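Local coordinates for protein kinase domain-containing protein (Chaetomium thermophilum, PDB 6Z3U), which probably phosphorylates serine and threonine residues of proteins, including the RNA polymerase II C-terminal repeats, as the cyclin-dependent kinase of the CAK complex, at residues B[154-159]-B[170-175]; B[208-212]-B[278-282]; B[355-359]-B[380-385]. Numbering follows the deposited sequence.

Contact 1 (B[154-159]-B[170-175]); sequences IIGLIS and LVLEYL
L157 (chi1 t, chi2 p) lays CD1 against L172 CD2 at 3.5 Å and against L170 CB at 3.9 Å. The short strands 157-159 and 170-172 run antiparallel, at 124° with axes 4.6 Å apart. L157 and L172 form a non-hydrogen-bonded pair (CA-CA 4.7 Å), while S159 and V171 form a hydrogen-bonded one (CA-CA 5.0 Å). The register slips by one because I158 turns to phi/psi -74/-43: I158 N (2.7 Å) and S159 N (3.2 Å) both donate to V171 O, a classic beta bulge, and V171 N returns to S159 O at 2.9 Å. Before the bulge, E173 N donates to G156 O at 2.9 Å and G156 N to E173 OE1 at 3.1 Å; E173 OE2 is salt-bridged to K235. I155 CD1 reaches L175 CD1 at 4.0 Å. L172 adjoins K122, a predicted ATP-binding residue, matching the gatekeeper position where the kinase N-lobe hairpin passes into the hinge.

Contact 2 (B[208-212]-B[278-282]); sequences VWWCH and DIWSV
V208 opens the first segment with its CA-to-CB bond directed at the opposing helix, and its t rotamer spreads two methyls over it: CG1 lies 4.1 Å from I279 CD1 and 4.1 Å from D278 CB, while CG2 lies 3.9 Å from V282 CG2. Both segments are regular alpha-helix (H212 N to V208 O 3.0 Å, V282 N to D278 O 3.1 Å) and run antiparallel at 175°. Their axes approach only to 11.6 Å, and the closest CA pair, V208 and D278, is 7.5 Å apart, so side chains bridge the gap and bury just 189 Å². W209 turns away, packing on helix 374-378 and meeting F6 of the RING-type domain-containing protein chain; W210, also outside this interface, touches M9 of that chain. C211 points toward the second helix without touching it. H212, one turn after V208, closes the interface. In the m rotamer, with chi2 at 179°, it sends NE2 to D278 OD2 at 3.2 Å with a nearly linear N-H...O angle of 174°, and its CE1 meets I279 CD1 at 3.6 Å near the ring plane. I279 (chi1 m, chi2 p) thus touches both V208 and H212 with CD1. D278, with chi1 at -81°, has further partners: OD2 accepts from H218 N and OD1 from R219 N. Those residues directly precede D220, the predicted proton acceptor, so the geometry is that of the αF aspartate anchoring the HRD catalytic loop in the protein kinase C-lobe, with αE alongside.

Contact 3 (B[355-359]-B[380-385]); sequences EGVDL and HRWWRT
Segment 355-359 is regular helix, with L359 N bonded to E355 O at 3.2 Å, whereas 380-385 passes from H380, in a polyproline II-like conformation (phi/psi -64/160), into a weakly bonded turn of helix at about 381-384. The CA atoms of E355 and W382 approach to 5.1 Å, and 405 Å² is buried. In the kinase C-lobe this joins helix 353-363, the αH position, to the end of the catalytic domain, where HRWW resembles the HPWF-like sequences that follow αI in many kinases. H380, with chi1 t, donates from NE2 to D358 OD2 in a very short hydrogen bond of 2.5 Å (N-H...O 147°). The carboxylate is also salt-bridged to K342 and R362. CE1 of the same imidazole comes within 3.2 Å of E355 O, and L359 CD1 lies over the ring face, 4.3 Å from its centroid, as a CH-pi contact. L359 (chi1 t, chi2 p) turns CD2 to the indoles, 3.4 Å from W382 CE3 and 4.0 Å from W383 CZ2. Both tryptophans go on to pack against helix 194-213, W382 making a cation-pi contact with K198. A CB on G356 would fall 2.9 Å from W382 NE1, a clash; instead G356 CA sits 3.5 Å above the centroid of the W382 five-membered ring, 16° off its normal.

Contact 2 is the buried one, its centre 8 Å from that of the chain; contacts 1 and 3, at 16 and 21 Å, are only partly buried. Contact 1 belongs to the N-lobe sheet and relies mainly on backbone hydrogen bonds, whereas the C-lobe contacts 2 and 3 join helical elements largely through side chains, each with a histidine-carboxylate bond. Their apolar parts differ: aliphatic side chains in contact 2, glycine and leucine against aromatic rings in contact 3. Contacts 1 and 2 touch where I154 CD1 meets C211 SG at 4.0 Å. Contacts 2 and 3 do not touch (nearest atoms about 7 Å apart), yet V282, W382 and W383 all pack on M201 of helix 194-213.

Contact 1 (B[154-159]-B[170-175])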
loop_
_atom_site.group_PDB
_atom_site.type_symbol
_atom_site.label_atom_id
_atom_site.label_comp_id
_atom_site.label_asym_id
_atom_site.label_seq_id
_atom_site.Cartn_x
_atom_site.Cartn_y
_atom_site.Cartn_z
ATOM N N ILE B 154 -13.427 0.019 -8.675
ATOM C CA ILE B 154 -12.017 0.390 -8.646
ATOM C C ILE B 154 -11.361 -0.219 -9.876
ATOM O O ILE B 154 -11.546 -1.410 -10.156
ATOM C CB ILE B 154 -11.316 -0.093 -7.364
ATOM C CG1 ILE B 154 -12.022 0.443 -6.115
ATOM C CG2 ILE B 154 -9.855 0.347 -7.369
ATOM C CD1 ILE B 154 -11.782 1.912 -5.849
ATOM N N ILE B 155 -10.594 0.593 -10.606
ATOM C CA ILE B 155 -9.960 0.109 -11.826
ATOM C C ILE B 155 -9.113 -1.107 -11.501
ATOM O O ILE B 155 -8.286 -1.090 -10.577
ATOM C CB ILE B 155 -9.131 1.225 -12.479
ATOM C CG1 ILE B 155 -8.632 0.775 -13.852
ATOM C CG2 ILE B 155 -7.955 1.611 -11.594
ATOM C CD1 ILE B 155 -7.932 1.863 -14.626
ATOM N N GLY B 156 -9.316 -2.190 -12.248
ATOM C CA GLY B 156 -8.654 -3.444 -11.961
ATOM C C GLY B 156 -7.266 -3.508 -12.579
ATOM O O GLY B 156 -7.104 -3.270 -13.775
ATOM N N LEU B 157 -6.282 -3.834 -11.750
ATOM C CA LEU B 157 -4.916 -4.070 -12.218
ATOM C C LEU B 157 -4.810 -5.549 -12.574
ATOM O O LEU B 157 -4.727 -6.408 -11.694
ATOM C CB LEU B 157 -3.904 -3.662 -11.156
ATOM C CG LEU B 157 -2.430 -3.819 -11.536
ATOM C CD1 LEU B 157 -2.079 -2.946 -12.725
ATOM C CD2 LEU B 157 -1.543 -3.485 -10.358
ATOM N N ILE B 158 -4.829 -5.847 -13.873
ATOM C CA ILE B 158 -4.856 -7.239 -14.311
ATOM C C ILE B 158 -3.499 -7.900 -14.113
ATOM O O ILE B 158 -3.417 -9.049 -13.662
ATOM C CB ILE B 158 -5.314 -7.323 -15.779
ATOM C CG1 ILE B 158 -6.793 -6.949 -15.880
ATOM C CG2 ILE B 158 -5.039 -8.714 -16.335
ATOM C CD1 ILE B 158 -7.264 -6.656 -17.283
ATOM N N SER B 159 -2.419 -7.199 -14.448
ATOM C CA SER B 159 -1.088 -7.787 -14.392
ATOM C C SER B 159 -0.054 -6.672 -14.410
ATOM O O SER B 159 -0.357 -5.519 -14.722
ATOM C CB SER B 159 -0.870 -8.760 -15.555
ATOM O OG SER B 159 0.464 -9.233 -15.588
ATOM N N LEU B 170 1.712 -1.549 -16.791
ATOM C CA LEU B 170 0.526 -1.910 -16.027
ATOM C C LEU B 170 -0.561 -2.366 -16.988
ATOM O O LEU B 170 -1.014 -1.587 -17.833
ATOM C CB LEU B 170 0.025 -0.731 -15.199
ATOM C CG LEU B 170 1.022 -0.075 -14.248
ATOM C CD1 LEU B 170 0.325 1.014 -13.445
ATOM C CD2 LEU B 170 1.661 -1.103 -13.333
ATOM N N VAL B 171 -0.988 -3.615 -16.846
ATOM C CA VAL B 171 -2.097 -4.151 -17.626
ATOM C C VAL B 171 -3.366 -3.875 -16.831
ATOM O O VAL B 171 -3.593 -4.477 -15.779
ATOM C CB VAL B 171 -1.921 -5.646 -17.905
ATOM C CG1 VAL B 171 -3.002 -6.137 -18.851
ATOM C CG2 VAL B 171 -0.536 -5.920 -18.478
ATOM N N LEU B 172 -4.191 -2.960 -17.332
ATOM C CA LEU B 172 -5.330 -2.442 -16.596
ATOM C C LEU B 172 -6.630 -2.759 -17.320
ATOM O O LEU B 172 -6.646 -3.107 -18.503
ATOM C CB LEU B 172 -5.217 -0.924 -16.402
ATOM C CG LEU B 172 -4.010 -0.426 -15.613
ATOM C CD1 LEU B 172 -3.730 1.026 -15.939
ATOM C CD2 LEU B 172 -4.253 -0.593 -14.128
ATOM N N GLU B 173 -7.727 -2.623 -16.578
ATOM C CA GLU B 173 -9.053 -2.751 -17.162
ATOM C C GLU B 173 -9.204 -1.780 -18.326
ATOM O O GLU B 173 -8.771 -0.628 -18.255
ATOM C CB GLU B 173 -10.118 -2.469 -16.103
ATOM C CG GLU B 173 -11.159 -3.559 -15.940
ATOM C CD GLU B 173 -12.218 -3.198 -14.916
ATOM O OE1 GLU B 173 -11.863 -3.004 -13.734
ATOM O OE2 GLU B 173 -13.406 -3.103 -15.294
ATOM N N TYR B 174 -9.821 -2.250 -19.405
ATOM C CA TYR B 174 -10.093 -1.407 -20.562
ATOM C C TYR B 174 -11.412 -0.673 -20.343
ATOM O O TYR B 174 -12.474 -1.301 -20.256
ATOM C CB TYR B 174 -10.138 -2.242 -21.839
ATOM C CG TYR B 174 -10.351 -1.423 -23.091
ATOM C CD1 TYR B 174 -9.394 -0.512 -23.517
ATOM C CD2 TYR B 174 -11.502 -1.567 -23.851
ATOM C CE1 TYR B 174 -9.581 0.239 -24.664
ATOM C CE2 TYR B 174 -11.697 -0.824 -25.001
ATOM C CZ TYR B 174 -10.732 0.079 -25.402
ATOM O OH TYR B 174 -10.913 0.827 -26.542
ATOM N N LEU B 175 -11.341 0.657 -20.253
ATOM C CA LEU B 175 -12.492 1.509 -19.958
ATOM C C LEU B 175 -12.683 2.485 -21.111
ATOM O O LEU B 175 -12.185 3.622 -21.066
ATOM C CB LEU B 175 -12.284 2.246 -18.635
ATOM C CG LEU B 175 -11.850 1.353 -17.469
ATOM C CD1 LEU B 175 -11.558 2.178 -16.227
ATOM C CD2 LEU B 175 -12.909 0.299 -17.174
#

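Contact 2 (B[208-212]-B[278-282])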
loop_
_atom_site.group_PDB
_atom_site.type_symbol
_atom_site.label_atom_id
_atom_site.label_comp_id
_atom_site.label_asym_id
_atom_site.label_seq_id
_atom_site.Cartn_x
_atom_site.Cartn_y
_atom_site.Cartn_z
ATOM N N VAL B 208 -15.046 4.819 -2.704
ATOM C CA VAL B 208 -14.378 5.434 -1.561
ATOM C C VAL B 208 -14.636 4.629 -0.296
ATOM O O VAL B 208 -13.763 4.531 0.574
ATOM C CB VAL B 208 -14.822 6.898 -1.400
ATOM C CG1 VAL B 208 -14.157 7.528 -0.193
ATOM C CG2 VAL B 208 -14.486 7.681 -2.646
ATOM N N TRP B 209 -15.824 4.035 -0.164
ATOM C CA TRP B 209 -16.066 3.153 0.971
ATOM C C TRP B 209 -15.090 1.986 0.963
ATOM O O TRP B 209 -14.526 1.630 2.003
ATOM C CB TRP B 209 -17.506 2.642 0.952
ATOM C CG TRP B 209 -17.746 1.516 1.918
ATOM C CD1 TRP B 209 -18.022 1.621 3.250
ATOM C CD2 TRP B 209 -17.724 0.114 1.623
ATOM N NE1 TRP B 209 -18.177 0.371 3.801
ATOM C CE2 TRP B 209 -17.998 -0.571 2.822
ATOM C CE3 TRP B 209 -17.498 -0.628 0.459
ATOM C CZ2 TRP B 209 -18.053 -1.959 2.892
ATOM C CZ3 TRP B 209 -17.554 -2.006 0.530
ATOM C CH2 TRP B 209 -17.829 -2.658 1.738
ATOM N N TRP B 210 -14.864 1.388 -0.209
ATOM C CA TRP B 210 -13.952 0.253 -0.296
ATOM C C TRP B 210 -12.516 0.672 -0.005
ATOM O O TRP B 210 -11.761 -0.075 0.630
ATOM C CB TRP B 210 -14.059 -0.392 -1.674
ATOM C CG TRP B 210 -13.197 -1.592 -1.838
ATOM C CD1 TRP B 210 -12.189 -1.756 -2.738
ATOM C CD2 TRP B 210 -13.250 -2.799 -1.068
ATOM N NE1 TRP B 210 -11.617 -2.994 -2.587
ATOM C CE2 TRP B 210 -12.250 -3.655 -1.568
ATOM C CE3 TRP B 210 -14.050 -3.238 -0.009
ATOM C CZ2 TRP B 210 -12.028 -4.925 -1.045
ATOM C CZ3 TRP B 210 -13.828 -4.500 0.509
ATOM C CH2 TRP B 210 -12.825 -5.329 -0.011
ATOM N N CYS B 211 -12.119 1.861 -0.463
ATOM C CA CYS B 211 -10.792 2.367 -0.136
ATOM C C CYS B 211 -10.611 2.466 1.372
ATOM O O CYS B 211 -9.635 1.953 1.930
ATOM C CB CYS B 211 -10.576 3.734 -0.784
ATOM S SG CYS B 211 -10.375 3.693 -2.572
ATOM N N HIS B 212 -11.556 3.118 2.049
ATOM C CA HIS B 212 -11.435 3.291 3.491
ATOM C C HIS B 212 -11.618 1.973 4.229
ATOM O O HIS B 212 -11.002 1.764 5.281
ATOM C CB HIS B 212 -12.448 4.328 3.969
ATOM C CG HIS B 212 -12.230 5.690 3.387
ATOM N ND1 HIS B 212 -13.050 6.762 3.669
ATOM C CD2 HIS B 212 -11.286 6.154 2.536
ATOM C CE1 HIS B 212 -12.619 7.826 3.016
ATOM N NE2 HIS B 212 -11.550 7.484 2.321
ATOM N N ASP B 278 -11.400 12.667 2.057
ATOM C CA ASP B 278 -11.919 12.150 0.793
ATOM C C ASP B 278 -13.414 12.404 0.648
ATOM O O ASP B 278 -13.895 12.673 -0.458
ATOM C CB ASP B 278 -11.629 10.654 0.664
ATOM C CG ASP B 278 -10.215 10.369 0.198
ATOM O OD1 ASP B 278 -9.626 11.226 -0.495
ATOM O OD2 ASP B 278 -9.698 9.278 0.510
ATOM N N ILE B 279 -14.167 12.312 1.747
ATOM C CA ILE B 279 -15.608 12.538 1.678
ATOM C C ILE B 279 -15.898 13.948 1.179
ATOM O O ILE B 279 -16.835 14.164 0.402
ATOM C CB ILE B 279 -16.252 12.270 3.052
ATOM C CG1 ILE B 279 -16.678 10.804 3.170
ATOM C CG2 ILE B 279 -17.443 13.175 3.283
ATOM C CD1 ILE B 279 -15.562 9.819 2.955
ATOM N N TRP B 280 -15.092 14.924 1.599
ATOM C CA TRP B 280 -15.283 16.292 1.130
ATOM C C TRP B 280 -15.165 16.373 -0.385
ATOM O O TRP B 280 -15.987 17.014 -1.050
ATOM C CB TRP B 280 -14.261 17.220 1.784
ATOM C CG TRP B 280 -14.337 18.636 1.297
ATOM C CD1 TRP B 280 -13.800 19.140 0.144
ATOM C CD2 TRP B 280 -14.971 19.736 1.957
ATOM N NE1 TRP B 280 -14.071 20.483 0.044
ATOM C CE2 TRP B 280 -14.788 20.873 1.145
ATOM C CE3 TRP B 280 -15.679 19.869 3.154
ATOM C CZ2 TRP B 280 -15.284 22.125 1.494
ATOM C CZ3 TRP B 280 -16.172 21.112 3.497
ATOM C CH2 TRP B 280 -15.972 22.224 2.671
ATOM N N SER B 281 -14.134 15.742 -0.949
ATOM C CA SER B 281 -13.985 15.736 -2.399
ATOM C C SER B 281 -15.200 15.112 -3.071
ATOM O O SER B 281 -15.659 15.596 -4.113
ATOM C CB SER B 281 -12.714 14.988 -2.787
ATOM O OG SER B 281 -11.572 15.662 -2.291
ATOM N N VAL B 282 -15.739 14.041 -2.489
ATOM C CA VAL B 282 -16.968 13.459 -3.019
ATOM C C VAL B 282 -18.088 14.487 -2.990
ATOM O O VAL B 282 -18.850 14.629 -3.955
ATOM C CB VAL B 282 -17.339 12.193 -2.230
ATOM C CG1 VAL B 282 -18.753 11.759 -2.557
ATOM C CG2 VAL B 282 -16.356 11.086 -2.543
#

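Contact 3 (B[355-359]-B[380-385])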
loop_
_atom_site.group_PDB
_atom_site.type_symbol
_atom_site.label_atom_id
_atom_site.label_comp_id
_atom_site.label_asym_id
_atom_site.label_seq_id
_atom_site.Cartn_x
_atom_site.Cartn_y
_atom_site.Cartn_z
ATOM N N GLU B 355 -33.765 14.819 0.301
ATOM C CA GLU B 355 -32.872 13.779 0.798
ATOM C C GLU B 355 -31.514 13.839 0.115
ATOM O O GLU B 355 -30.490 13.536 0.739
ATOM C CB GLU B 355 -33.510 12.403 0.605
ATOM C CG GLU B 355 -34.685 12.132 1.539
ATOM C CD GLU B 355 -34.268 11.960 2.987
ATOM O OE1 GLU B 355 -35.153 12.021 3.869
ATOM O OE2 GLU B 355 -33.059 11.777 3.245
ATOM N N GLY B 356 -31.479 14.216 -1.162
ATOM C CA GLY B 356 -30.201 14.363 -1.835
ATOM C C GLY B 356 -29.396 15.520 -1.277
ATOM O O GLY B 356 -28.198 15.384 -1.013
ATOM N N VAL B 357 -30.046 16.665 -1.065
ATOM C CA VAL B 357 -29.344 17.807 -0.490
ATOM C C VAL B 357 -28.975 17.530 0.960
ATOM O O VAL B 357 -28.004 18.094 1.480
ATOM C CB VAL B 357 -30.200 19.078 -0.634
ATOM C CG1 VAL B 357 -29.622 20.212 0.202
ATOM C CG2 VAL B 357 -30.294 19.479 -2.099
ATOM N N ASP B 358 -29.722 16.655 1.634
ATOM C CA ASP B 358 -29.326 16.233 2.973
ATOM C C ASP B 358 -27.966 15.551 2.931
ATOM O O ASP B 358 -27.078 15.857 3.733
ATOM C CB ASP B 358 -30.387 15.299 3.558
ATOM C CG ASP B 358 -30.086 14.888 4.986
ATOM O OD1 ASP B 358 -30.166 15.751 5.882
ATOM O OD2 ASP B 358 -29.779 13.700 5.218
ATOM N N LEU B 359 -27.783 14.628 1.987
ATOM C CA LEU B 359 -26.499 13.950 1.842
ATOM C C LEU B 359 -25.398 14.936 1.465
ATOM O O LEU B 359 -24.308 14.920 2.046
ATOM C CB LEU B 359 -26.613 12.844 0.793
ATOM C CG LEU B 359 -25.370 11.992 0.542
ATOM C CD1 LEU B 359 -24.969 11.278 1.810
ATOM C CD2 LEU B 359 -25.614 10.999 -0.583
ATOM N N HIS B 380 -27.497 6.022 3.805
ATOM C CA HIS B 380 -28.378 7.182 3.781
ATOM C C HIS B 380 -29.671 6.865 3.033
ATOM O O HIS B 380 -29.755 5.915 2.251
ATOM C CB HIS B 380 -27.663 8.368 3.135
ATOM C CG HIS B 380 -28.300 9.690 3.427
ATOM N ND1 HIS B 380 -28.813 10.502 2.439
ATOM C CD2 HIS B 380 -28.518 10.335 4.596
ATOM C CE1 HIS B 380 -29.314 11.595 2.986
ATOM N NE2 HIS B 380 -29.148 11.518 4.294
ATOM N N ARG B 381 -30.702 7.679 3.295
ATOM C CA ARG B 381 -32.006 7.453 2.683
ATOM C C ARG B 381 -32.050 7.836 1.210
ATOM O O ARG B 381 -32.935 7.363 0.489
ATOM C CB ARG B 381 -33.095 8.244 3.417
ATOM C CG ARG B 381 -33.467 7.716 4.793
ATOM C CD ARG B 381 -34.941 7.984 5.090
ATOM N NE ARG B 381 -35.242 7.954 6.520
ATOM C CZ ARG B 381 -35.468 6.845 7.223
ATOM N NH1 ARG B 381 -35.736 6.923 8.520
ATOM N NH2 ARG B 381 -35.428 5.657 6.636
ATOM N N TRP B 382 -31.126 8.682 0.746
ATOM C CA TRP B 382 -31.202 9.174 -0.627
ATOM C C TRP B 382 -31.236 8.027 -1.630
ATOM O O TRP B 382 -31.901 8.118 -2.668
ATOM C CB TRP B 382 -30.021 10.094 -0.923
ATOM C CG TRP B 382 -30.103 10.749 -2.263
ATOM C CD1 TRP B 382 -31.204 11.325 -2.826
ATOM C CD2 TRP B 382 -29.046 10.877 -3.223
ATOM N NE1 TRP B 382 -30.896 11.816 -4.072
ATOM C CE2 TRP B 382 -29.578 11.552 -4.339
ATOM C CE3 TRP B 382 -27.703 10.490 -3.244
ATOM C CZ2 TRP B 382 -28.815 11.847 -5.463
ATOM C CZ3 TRP B 382 -26.947 10.785 -4.362
ATOM C CH2 TRP B 382 -27.506 11.455 -5.458
ATOM N N TRP B 383 -30.509 6.944 -1.346
ATOM C CA TRP B 383 -30.420 5.854 -2.311
ATOM C C TRP B 383 -31.748 5.118 -2.438
ATOM O O TRP B 383 -32.159 4.757 -3.547
ATOM C CB TRP B 383 -29.313 4.880 -1.911
ATOM C CG TRP B 383 -28.015 5.544 -1.589
ATOM C CD1 TRP B 383 -27.414 5.614 -0.368
ATOM C CD2 TRP B 383 -27.161 6.245 -2.498
ATOM N NE1 TRP B 383 -26.236 6.309 -0.461
ATOM C CE2 TRP B 383 -26.057 6.709 -1.759
ATOM C CE3 TRP B 383 -27.221 6.525 -3.866
ATOM C CZ2 TRP B 383 -25.024 7.434 -2.339
ATOM C CZ3 TRP B 383 -26.194 7.247 -4.440
ATOM C CH2 TRP B 383 -25.109 7.693 -3.677
ATOM N N ARG B 384 -32.436 4.894 -1.319
ATOM C CA ARG B 384 -33.714 4.193 -1.325
ATOM C C ARG B 384 -34.913 5.122 -1.492
ATOM O O ARG B 384 -36.050 4.638 -1.532
ATOM C CB ARG B 384 -33.867 3.362 -0.039
ATOM C CG ARG B 384 -33.517 4.072 1.269
ATOM C CD ARG B 384 -33.087 3.060 2.329
ATOM N NE ARG B 384 -32.450 3.689 3.486
ATOM C CZ ARG B 384 -33.036 3.889 4.664
ATOM N NH1 ARG B 384 -34.292 3.512 4.872
ATOM N NH2 ARG B 384 -32.357 4.471 5.644
ATOM N N THR B 385 -34.695 6.428 -1.597
ATOM C CA THR B 385 -35.758 7.372 -1.915
ATOM C C THR B 385 -35.917 7.474 -3.427
ATOM O O THR B 385 -34.933 7.429 -4.170
ATOM C CB THR B 385 -35.455 8.749 -1.325
ATOM O OG1 THR B 385 -35.584 8.701 0.102
ATOM C CG2 THR B 385 -36.407 9.795 -1.875
#